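Local coordinates for protein titin (Homo sapiens, PDB 2J8H) that forms part of the giant elastic protein of muscle, in which this rigid immunoglobulin pair probably serves a structural role in the A-band, at residues Leu24-Thr29 and Tyr77-Thr82; Tyr52-Phe57 and His62-Ala67. All coordinates share one frame; numbering follows the deposited sequence.

Interaction 1. Residues Leu24-Thr29 and Tyr77-Thr82; sequences LVCKVT and YQVRAT
Leu-24 sets its CD2 methyl against the base of the Tyr-77 side chain, 3.8 Å from Tyr-77 CB. It also reaches CG, where it meets the ring obliquely. The two side chains cross at about a right angle. The contact lies inside an immunoglobulin I-set beta sandwich. Strand 22-29 belongs to one sheet and strand 76-83 to the other. The two segments run nearly the same way, at 16°, with axes 8.7 Å apart. No hydrogen bond joins them. The contact is made by side chains that meet between the sheets, and all six touching residues are buried. Cys-26 and Val-79 stand at the positions where many immunoglobulin domains carry their disulfide. Here the valine leaves the cysteine without a disulfide partner in this strand, and the sulfur is held by apolar contact. Cys-26 SG lies 4.0 Å from Val-79 CG2 and only slightly farther from CG1, so it faces both methyls of the branch. CG2 is anti to the backbone N of Val-79, which turns that methyl to the sulfur. Phe-7 of strand 6-7 packs on both Cys-26 and Val-79. Tyr-77 continues past Leu-24 to a second anchor: its OH is hydrogen-bonded to the backbone O of Asp-73, four residues earlier. This is a tyrosine corner, and it ties the start of strand 76-83 to the turn before it. At the other end the two segments come closest, with the CA atoms of Val-28 and Ala-81 7.3 Å apart. There the CG1 methyl of Val-28 touches the CB of Ala-81 at 3.8 Å.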
ATOM      1  N   LEU A  24      -3.353  18.207  -5.135  1.00 47.28           N
ATOM      2  CA  LEU A  24      -3.923  19.278  -5.925  1.00 48.16           C
ATOM      3  C   LEU A  24      -2.845  20.336  -5.980  1.00 48.05           C
ATOM      4  O   LEU A  24      -2.308  20.705  -4.933  1.00 48.21           O
ATOM      5  CB  LEU A  24      -5.138  19.842  -5.214  1.00 48.20           C
ATOM      6  CG  LEU A  24      -6.405  18.991  -5.161  1.00 50.47           C
ATOM      7  CD1 LEU A  24      -6.277  17.720  -4.383  1.00 53.44           C
ATOM      8  CD2 LEU A  24      -7.446  19.806  -4.497  1.00 50.88           C
ATOM      9  N   VAL A  25      -2.515  20.801  -7.180  1.00 47.60           N
ATOM     10  CA  VAL A  25      -1.372  21.663  -7.393  1.00 48.23           C
ATOM     11  C   VAL A  25      -1.844  22.840  -8.212  1.00 48.12           C
ATOM     12  O   VAL A  25      -2.673  22.679  -9.120  1.00 48.73           O
ATOM     13  CB  VAL A  25      -0.244  20.974  -8.225  1.00 49.11           C
ATOM     14  CG1 VAL A  25       1.041  21.815  -8.141  1.00 50.18           C
ATOM     15  CG2 VAL A  25       0.020  19.534  -7.776  1.00 51.12           C
ATOM     16  N   CYS A  26      -1.296  24.016  -7.938  1.00 48.04           N
ATOM     17  CA  CYS A  26      -1.578  25.183  -8.772  1.00 47.92           C
ATOM     18  C   CYS A  26      -0.369  26.094  -8.702  1.00 47.95           C
ATOM     19  O   CYS A  26       0.531  25.857  -7.877  1.00 47.54           O
ATOM     20  CB  CYS A  26      -2.853  25.877  -8.310  1.00 48.12           C
ATOM     21  SG  CYS A  26      -2.789  26.566  -6.692  1.00 50.46           S
ATOM     22  N   LYS A  27      -0.327  27.094  -9.589  1.00 47.10           N
ATOM     23  CA  LYS A  27       0.732  28.079  -9.599  1.00 47.03           C
ATOM     24  C   LYS A  27       0.092  29.469  -9.603  1.00 47.32           C
ATOM     25  O   LYS A  27      -0.717  29.796 -10.470  1.00 46.95           O
ATOM     26  CB  LYS A  27       1.661  27.910 -10.796  1.00 46.64           C
ATOM     27  CG  LYS A  27       2.872  28.817 -10.784  1.00 46.85           C
ATOM     28  CD  LYS A  27       3.650  28.611 -12.057  1.00 46.99           C
ATOM     29  CE  LYS A  27       4.925  29.395 -12.092  1.00 47.86           C
ATOM     30  NZ  LYS A  27       5.711  28.936 -13.256  1.00 49.56           N
ATOM     31  N   VAL A  28       0.501  30.271  -8.632  1.00 47.21           N
ATOM     32  CA  VAL A  28      -0.080  31.569  -8.375  1.00 48.01           C
ATOM     33  C   VAL A  28       0.931  32.657  -8.708  1.00 48.16           C
ATOM     34  O   VAL A  28       2.116  32.538  -8.404  1.00 47.57           O
ATOM     35  CB  VAL A  28      -0.495  31.640  -6.893  1.00 48.76           C
ATOM     36  CG1 VAL A  28      -0.936  33.055  -6.461  1.00 48.81           C
ATOM     37  CG2 VAL A  28      -1.592  30.596  -6.615  1.00 49.33           C
ATOM     38  N   THR A  29       0.457  33.721  -9.341  1.00 48.27           N
ATOM     39  CA  THR A  29       1.252  34.929  -9.507  1.00 48.42           C
ATOM     40  C   THR A  29       0.581  36.094  -8.790  1.00 48.05           C
ATOM     41  O   THR A  29      -0.589  36.032  -8.434  1.00 47.24           O
ATOM     42  CB  THR A  29       1.458  35.277 -10.975  1.00 48.87           C
ATOM     43  OG1 THR A  29       0.188  35.449 -11.606  1.00 50.35           O
ATOM     44  CG2 THR A  29       2.251  34.159 -11.695  1.00 49.40           C
ATOM     45  N   TYR A  77     -13.150  21.086  -4.073  1.00 47.87           N
ATOM     46  CA  TYR A  77     -12.160  21.797  -3.302  1.00 47.55           C
ATOM     47  C   TYR A  77     -11.966  23.139  -3.959  1.00 47.88           C
ATOM     48  O   TYR A  77     -12.195  23.279  -5.162  1.00 48.26           O
ATOM     49  CB  TYR A  77     -10.834  21.035  -3.287  1.00 47.60           C
ATOM     50  CG  TYR A  77     -10.951  19.730  -2.538  1.00 47.38           C
ATOM     51  CD1 TYR A  77     -11.491  18.590  -3.151  1.00 48.37           C
ATOM     52  CD2 TYR A  77     -10.575  19.646  -1.214  1.00 47.14           C
ATOM     53  CE1 TYR A  77     -11.626  17.402  -2.447  1.00 45.34           C
ATOM     54  CE2 TYR A  77     -10.733  18.478  -0.500  1.00 46.40           C
ATOM     55  CZ  TYR A  77     -11.249  17.352  -1.124  1.00 45.93           C
ATOM     56  OH  TYR A  77     -11.374  16.190  -0.381  1.00 45.42           O
ATOM     57  N   GLN A  78     -11.591  24.123  -3.146  1.00 47.88           N
ATOM     58  CA  GLN A  78     -11.262  25.460  -3.612  1.00 47.80           C
ATOM     59  C   GLN A  78      -9.882  25.840  -3.102  1.00 47.03           C
ATOM     60  O   GLN A  78      -9.465  25.415  -2.049  1.00 46.64           O
ATOM     61  CB  GLN A  78     -12.268  26.488  -3.101  1.00 48.54           C
ATOM     62  CG  GLN A  78     -13.690  26.325  -3.579  1.00 50.24           C
ATOM     63  CD  GLN A  78     -14.518  25.370  -2.734  1.00 51.93           C
ATOM     64  OE1 GLN A  78     -14.310  25.242  -1.532  1.00 53.93           O
ATOM     65  NE2 GLN A  78     -15.498  24.721  -3.365  1.00 51.71           N
ATOM     66  N   VAL A  79      -9.171  26.617  -3.894  1.00 46.70           N
ATOM     67  CA  VAL A  79      -7.934  27.269  -3.488  1.00 46.37           C
ATOM     68  C   VAL A  79      -8.139  28.749  -3.732  1.00 46.24           C
ATOM     69  O   VAL A  79      -8.729  29.158  -4.760  1.00 44.42           O
ATOM     70  CB  VAL A  79      -6.699  26.735  -4.257  1.00 46.91           C
ATOM     71  CG1 VAL A  79      -6.821  27.008  -5.718  1.00 45.79           C
ATOM     72  CG2 VAL A  79      -5.366  27.302  -3.666  1.00 45.79           C
ATOM     73  N   ARG A  80      -7.731  29.535  -2.743  1.00 46.18           N
ATOM     74  CA  ARG A  80      -7.896  30.966  -2.800  1.00 46.15           C
ATOM     75  C   ARG A  80      -6.566  31.647  -2.698  1.00 46.22           C
ATOM     76  O   ARG A  80      -5.757  31.289  -1.856  1.00 47.68           O
ATOM     77  CB  ARG A  80      -8.796  31.424  -1.648  1.00 46.04           C
ATOM     78  CG  ARG A  80      -9.117  32.926  -1.725  1.00 45.61           C
ATOM     79  CD  ARG A  80      -9.881  33.417  -0.502  1.00 45.63           C
ATOM     80  NE  ARG A  80     -11.193  32.788  -0.424  1.00 44.00           N
ATOM     81  CZ  ARG A  80     -12.079  33.014   0.533  1.00 43.76           C
ATOM     82  NH1 ARG A  80     -11.820  33.893   1.500  1.00 43.36           N
ATOM     83  NH2 ARG A  80     -13.242  32.380   0.519  1.00 43.35           N
ATOM     84  N   ALA A  81      -6.350  32.669  -3.520  1.00 45.86           N
ATOM     85  CA  ALA A  81      -5.113  33.441  -3.486  1.00 45.25           C
ATOM     86  C   ALA A  81      -5.478  34.892  -3.255  1.00 44.96           C
ATOM     87  O   ALA A  81      -6.304  35.424  -3.977  1.00 44.03           O
ATOM     88  CB  ALA A  81      -4.340  33.287  -4.818  1.00 45.22           C
ATOM     89  N   THR A  82      -4.854  35.521  -2.262  1.00 45.21           N
ATOM     90  CA  THR A  82      -5.192  36.864  -1.850  1.00 45.12           C
ATOM     91  C   THR A  82      -3.934  37.699  -1.628  1.00 45.68           C
ATOM     92  O   THR A  82      -2.974  37.256  -0.998  1.00 45.40           O
ATOM     93  CB  THR A  82      -5.941  36.816  -0.506  1.00 45.36           C
ATOM     94  OG1 THR A  82      -7.093  35.978  -0.622  1.00 45.57           O
ATOM     95  CG2 THR A  82      -6.369  38.197  -0.034  1.00 44.67           C
TER

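Interaction 2. Residues Tyr52-Phe57 and His62-Ala67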
ATOM      1  N   TYR A  52      -4.140  15.995   5.861  1.00 47.50           N
ATOM      2  CA  TYR A  52      -3.938  17.152   4.986  1.00 47.58           C
ATOM      3  C   TYR A  52      -2.582  17.776   5.205  1.00 47.60           C
ATOM      4  O   TYR A  52      -2.234  18.107   6.334  1.00 47.21           O
ATOM      5  CB  TYR A  52      -4.977  18.230   5.266  1.00 48.19           C
ATOM      6  CG  TYR A  52      -6.397  17.822   5.031  1.00 47.90           C
ATOM      7  CD1 TYR A  52      -7.286  17.711   6.091  1.00 50.08           C
ATOM      8  CD2 TYR A  52      -6.872  17.570   3.744  1.00 48.72           C
ATOM      9  CE1 TYR A  52      -8.609  17.360   5.888  1.00 50.82           C
ATOM     10  CE2 TYR A  52      -8.210  17.206   3.527  1.00 48.64           C
ATOM     11  CZ  TYR A  52      -9.069  17.110   4.602  1.00 49.52           C
ATOM     12  OH  TYR A  52     -10.387  16.731   4.434  1.00 50.75           O
ATOM     13  N   ARG A  53      -1.836  17.948   4.118  1.00 47.54           N
ATOM     14  CA  ARG A  53      -0.562  18.650   4.137  1.00 48.29           C
ATOM     15  C   ARG A  53      -0.615  19.722   3.080  1.00 47.96           C
ATOM     16  O   ARG A  53      -1.033  19.464   1.958  1.00 48.48           O
ATOM     17  CB  ARG A  53       0.585  17.699   3.801  1.00 47.86           C
ATOM     18  CG  ARG A  53       1.007  16.807   4.900  1.00 50.24           C
ATOM     19  CD  ARG A  53       2.059  15.827   4.414  1.00 51.43           C
ATOM     20  NE  ARG A  53       1.413  14.711   3.755  1.00 55.38           N
ATOM     21  CZ  ARG A  53       2.001  13.893   2.874  1.00 58.76           C
ATOM     22  NH1 ARG A  53       3.276  14.073   2.518  1.00 58.49           N
ATOM     23  NH2 ARG A  53       1.298  12.873   2.347  1.00 58.27           N
ATOM     24  N   ILE A  54      -0.194  20.921   3.430  1.00 48.43           N
ATOM     25  CA  ILE A  54      -0.218  22.047   2.517  1.00 49.13           C
ATOM     26  C   ILE A  54       1.215  22.424   2.296  1.00 49.98           C
ATOM     27  O   ILE A  54       2.006  22.478   3.235  1.00 50.96           O
ATOM     28  CB  ILE A  54      -0.989  23.218   3.101  1.00 49.02           C
ATOM     29  CG1 ILE A  54      -2.467  22.876   3.111  1.00 49.39           C
ATOM     30  CG2 ILE A  54      -0.706  24.524   2.283  1.00 49.74           C
ATOM     31  CD1 ILE A  54      -3.328  23.830   3.882  1.00 50.64           C
ATOM     32  N   GLN A  55       1.587  22.653   1.042  1.00 50.53           N
ATOM     33  CA  GLN A  55       2.989  22.852   0.719  1.00 49.85           C
ATOM     34  C   GLN A  55       3.130  23.969  -0.293  1.00 49.97           C
ATOM     35  O   GLN A  55       2.239  24.193  -1.120  1.00 50.68           O
ATOM     36  CB  GLN A  55       3.593  21.577   0.186  1.00 50.13           C
ATOM     37  CG  GLN A  55       3.537  20.407   1.147  1.00 51.63           C
ATOM     38  CD  GLN A  55       4.278  19.213   0.650  1.00 51.52           C
ATOM     39  OE1 GLN A  55       4.502  19.057  -0.550  1.00 56.67           O
ATOM     40  NE2 GLN A  55       4.635  18.317   1.565  1.00 56.64           N
ATOM     41  N   GLU A  56       4.238  24.690  -0.183  1.00 49.03           N
ATOM     42  CA  GLU A  56       4.514  25.831  -1.044  1.00 48.45           C
ATOM     43  C   GLU A  56       5.972  25.750  -1.505  1.00 46.82           C
ATOM     44  O   GLU A  56       6.826  25.232  -0.791  1.00 45.15           O
ATOM     45  CB  GLU A  56       4.223  27.130  -0.302  1.00 47.99           C
ATOM     46  CG  GLU A  56       4.284  28.317  -1.184  1.00 50.14           C
ATOM     47  CD  GLU A  56       3.987  29.611  -0.447  1.00 50.63           C
ATOM     48  OE1 GLU A  56       3.573  29.544   0.732  1.00 53.70           O
ATOM     49  OE2 GLU A  56       4.162  30.675  -1.072  1.00 53.06           O
ATOM     50  N   PHE A  57       6.227  26.234  -2.722  1.00 46.05           N
ATOM     51  CA  PHE A  57       7.525  26.152  -3.354  1.00 46.02           C
ATOM     52  C   PHE A  57       7.825  27.460  -4.087  1.00 46.42           C
ATOM     53  O   PHE A  57       6.913  28.172  -4.500  1.00 46.92           O
ATOM     54  CB  PHE A  57       7.555  24.989  -4.350  1.00 44.61           C
ATOM     55  CG  PHE A  57       7.263  23.667  -3.737  1.00 42.60           C
ATOM     56  CD1 PHE A  57       5.973  23.198  -3.667  1.00 43.68           C
ATOM     57  CD2 PHE A  57       8.290  22.875  -3.251  1.00 43.41           C
ATOM     58  CE1 PHE A  57       5.690  21.961  -3.094  1.00 42.56           C
ATOM     59  CE2 PHE A  57       8.018  21.634  -2.672  1.00 42.72           C
ATOM     60  CZ  PHE A  57       6.729  21.181  -2.595  1.00 41.98           C
ATOM     61  N   HIS A  62       1.784  25.922  -5.201  1.00 46.11           N
ATOM     62  CA  HIS A  62       1.041  25.556  -4.001  1.00 46.48           C
ATOM     63  C   HIS A  62       0.418  24.208  -4.220  1.00 46.82           C
ATOM     64  O   HIS A  62      -0.136  23.946  -5.303  1.00 46.19           O
ATOM     65  CB  HIS A  62      -0.075  26.553  -3.757  1.00 47.48           C
ATOM     66  CG  HIS A  62       0.429  27.893  -3.352  1.00 46.82           C
ATOM     67  ND1 HIS A  62       0.689  28.215  -2.040  1.00 47.93           N
ATOM     68  CD2 HIS A  62       0.810  28.961  -4.090  1.00 47.24           C
ATOM     69  CE1 HIS A  62       1.172  29.443  -1.985  1.00 48.56           C
ATOM     70  NE2 HIS A  62       1.260  29.913  -3.217  1.00 47.56           N
ATOM     71  N   GLN A  63       0.510  23.333  -3.221  1.00 46.00           N
ATOM     72  CA  GLN A  63      -0.156  22.060  -3.346  1.00 46.18           C
ATOM     73  C   GLN A  63      -0.732  21.591  -2.022  1.00 46.07           C
ATOM     74  O   GLN A  63      -0.243  21.926  -0.941  1.00 45.45           O
ATOM     75  CB  GLN A  63       0.732  21.011  -4.051  1.00 46.47           C
ATOM     76  CG  GLN A  63       1.763  20.356  -3.222  1.00 46.78           C
ATOM     77  CD  GLN A  63       2.699  19.425  -3.970  1.00 46.50           C
ATOM     78  OE1 GLN A  63       2.618  19.263  -5.182  1.00 48.66           O
ATOM     79  NE2 GLN A  63       3.655  18.863  -3.243  1.00 45.73           N
ATOM     80  N   LEU A  64      -1.829  20.860  -2.143  1.00 45.66           N
ATOM     81  CA  LEU A  64      -2.475  20.241  -1.024  1.00 45.35           C
ATOM     82  C   LEU A  64      -2.394  18.751  -1.257  1.00 45.46           C
ATOM     83  O   LEU A  64      -2.782  18.266  -2.323  1.00 46.45           O
ATOM     84  CB  LEU A  64      -3.929  20.677  -0.977  1.00 45.24           C
ATOM     85  CG  LEU A  64      -4.845  19.926   0.018  1.00 45.12           C
ATOM     86  CD1 LEU A  64      -4.489  20.269   1.445  1.00 44.12           C
ATOM     87  CD2 LEU A  64      -6.320  20.282  -0.298  1.00 46.16           C
ATOM     88  N   ILE A  65      -1.898  18.021  -0.273  1.00 45.21           N
ATOM     89  CA  ILE A  65      -1.886  16.583  -0.317  1.00 45.39           C
ATOM     90  C   ILE A  65      -2.937  16.051   0.647  1.00 45.77           C
ATOM     91  O   ILE A  65      -2.892  16.330   1.842  1.00 44.68           O
ATOM     92  CB  ILE A  65      -0.506  15.995   0.067  1.00 45.30           C
ATOM     93  CG1 ILE A  65       0.614  16.686  -0.734  1.00 45.75           C
ATOM     94  CG2 ILE A  65      -0.482  14.454  -0.165  1.00 44.83           C
ATOM     95  CD1 ILE A  65       2.037  16.398  -0.220  1.00 46.08           C
ATOM     96  N   ILE A  66      -3.879  15.270   0.102  1.00 45.80           N
ATOM     97  CA  ILE A  66      -4.914  14.596   0.879  1.00 45.70           C
ATOM     98  C   ILE A  66      -4.531  13.149   0.909  1.00 45.88           C
ATOM     99  O   ILE A  66      -4.520  12.506  -0.125  1.00 45.23           O
ATOM    100  CB  ILE A  66      -6.302  14.721   0.226  1.00 45.86           C
ATOM    101  CG1 ILE A  66      -6.594  16.188  -0.094  1.00 45.58           C
ATOM    102  CG2 ILE A  66      -7.385  14.124   1.109  1.00 44.99           C
ATOM    103  CD1 ILE A  66      -7.811  16.394  -0.965  1.00 47.59           C
ATOM    104  N   ALA A  67      -4.245  12.639   2.100  1.00 45.94           N
ATOM    105  CA  ALA A  67      -3.739  11.302   2.240  1.00 46.62           C
ATOM    106  C   ALA A  67      -4.843  10.290   2.142  1.00 47.56           C
ATOM    107  O   ALA A  67      -5.969  10.514   2.625  1.00 47.55           O
ATOM    108  CB  ALA A  67      -3.016  11.137   3.572  1.00 46.38           C
TER
HETATM  109  O   HOH W   1      -1.516  14.493   3.447  1.00 41.83           O
HETATM  110  O   HOH W   2      -0.368  26.144  -0.306  1.00 43.66           O
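Gln-55 runs alongside Gln-63, and both reach out in the same direction. Gln-55 CB starts 4.0 Å from the backbone O of Gln-63. Beyond CG the chain is extended, and its CD comes to rest against Ile-65 CD1. At the tip OE1 accepts a hydrogen bond from Gln-63 NE2, 2.8 Å long and 155° at the hydrogen. The donor is tilted from the carbonyl plane of Gln-55, while OE1 lies almost in the amide plane of Gln-63. NE2 of Gln-55 also packs on the CD1 methyl of Ile-65. Gln-63 has its CG between its backbone N and carbonyl carbon (chi1 80°), and its NE2 also approaches the edge of the Phe-57 ring. Its OE1 is hydrogen-bonded to Ile-186 N of a neighbouring subunit. A leucine here would probably leave Gln-55 OE1 without this amide donor and that backbone N without its acceptor. The segments form the antiparallel hairpin of strands 52-57 and 61-66 in the immunoglobulin sandwich. Arg-53 with Ile-65 and Gln-55 with Gln-63 are its hydrogen-bonded pairs. Strand 52-57 continues the sheet into another neighbouring subunit through a parallel ladder. Arg-53 lays one face of its guanidinium over Ile-65, with NH2 3.5 Å from Ile-65 CG2. Its NE gives a hydrogen bond to water 1, which also lies 2.8 Å from the backbone O of Ile-65. Ile-54 and Leu-64 meet on the other face of the sheet, and both pack on Trp-38. Further along that face, the Glu-56 carboxylate and the His-62 ring are turned 33° apart, with Glu-56 CD 3.2 Å from His-62 CE1. Glu-56 OE2 makes a salt bridge to Lys-33. His-62 ND1 is hydrogen-bonded to water 2, which lies in the ring plane 2.9 Å away.

Both interactions lie in the first immunoglobulin domain, with centres 11 Å apart. Along the chain the order is 24-29, 52-57, 62-67, 77-82. Interaction 2 is therefore nested inside the loop closed by interaction 1. Strands 22-29 and 61-66 are neighbours in one sheet. Probable backbone hydrogen bonds join them, including Leu-24 O to Leu-64 N at 2.8 Å and Cys-26 N to His-62 O at 2.9 Å. Interaction 2 thus adds strand 52-57 to this sheet, whereas interaction 1 spans the gap to the facing sheet. Together they are consistent with a compact domain in this rigid tandem. Tyr-77 links the two, as its CZ packs on Ile-66 CD1 at 3.6 Å.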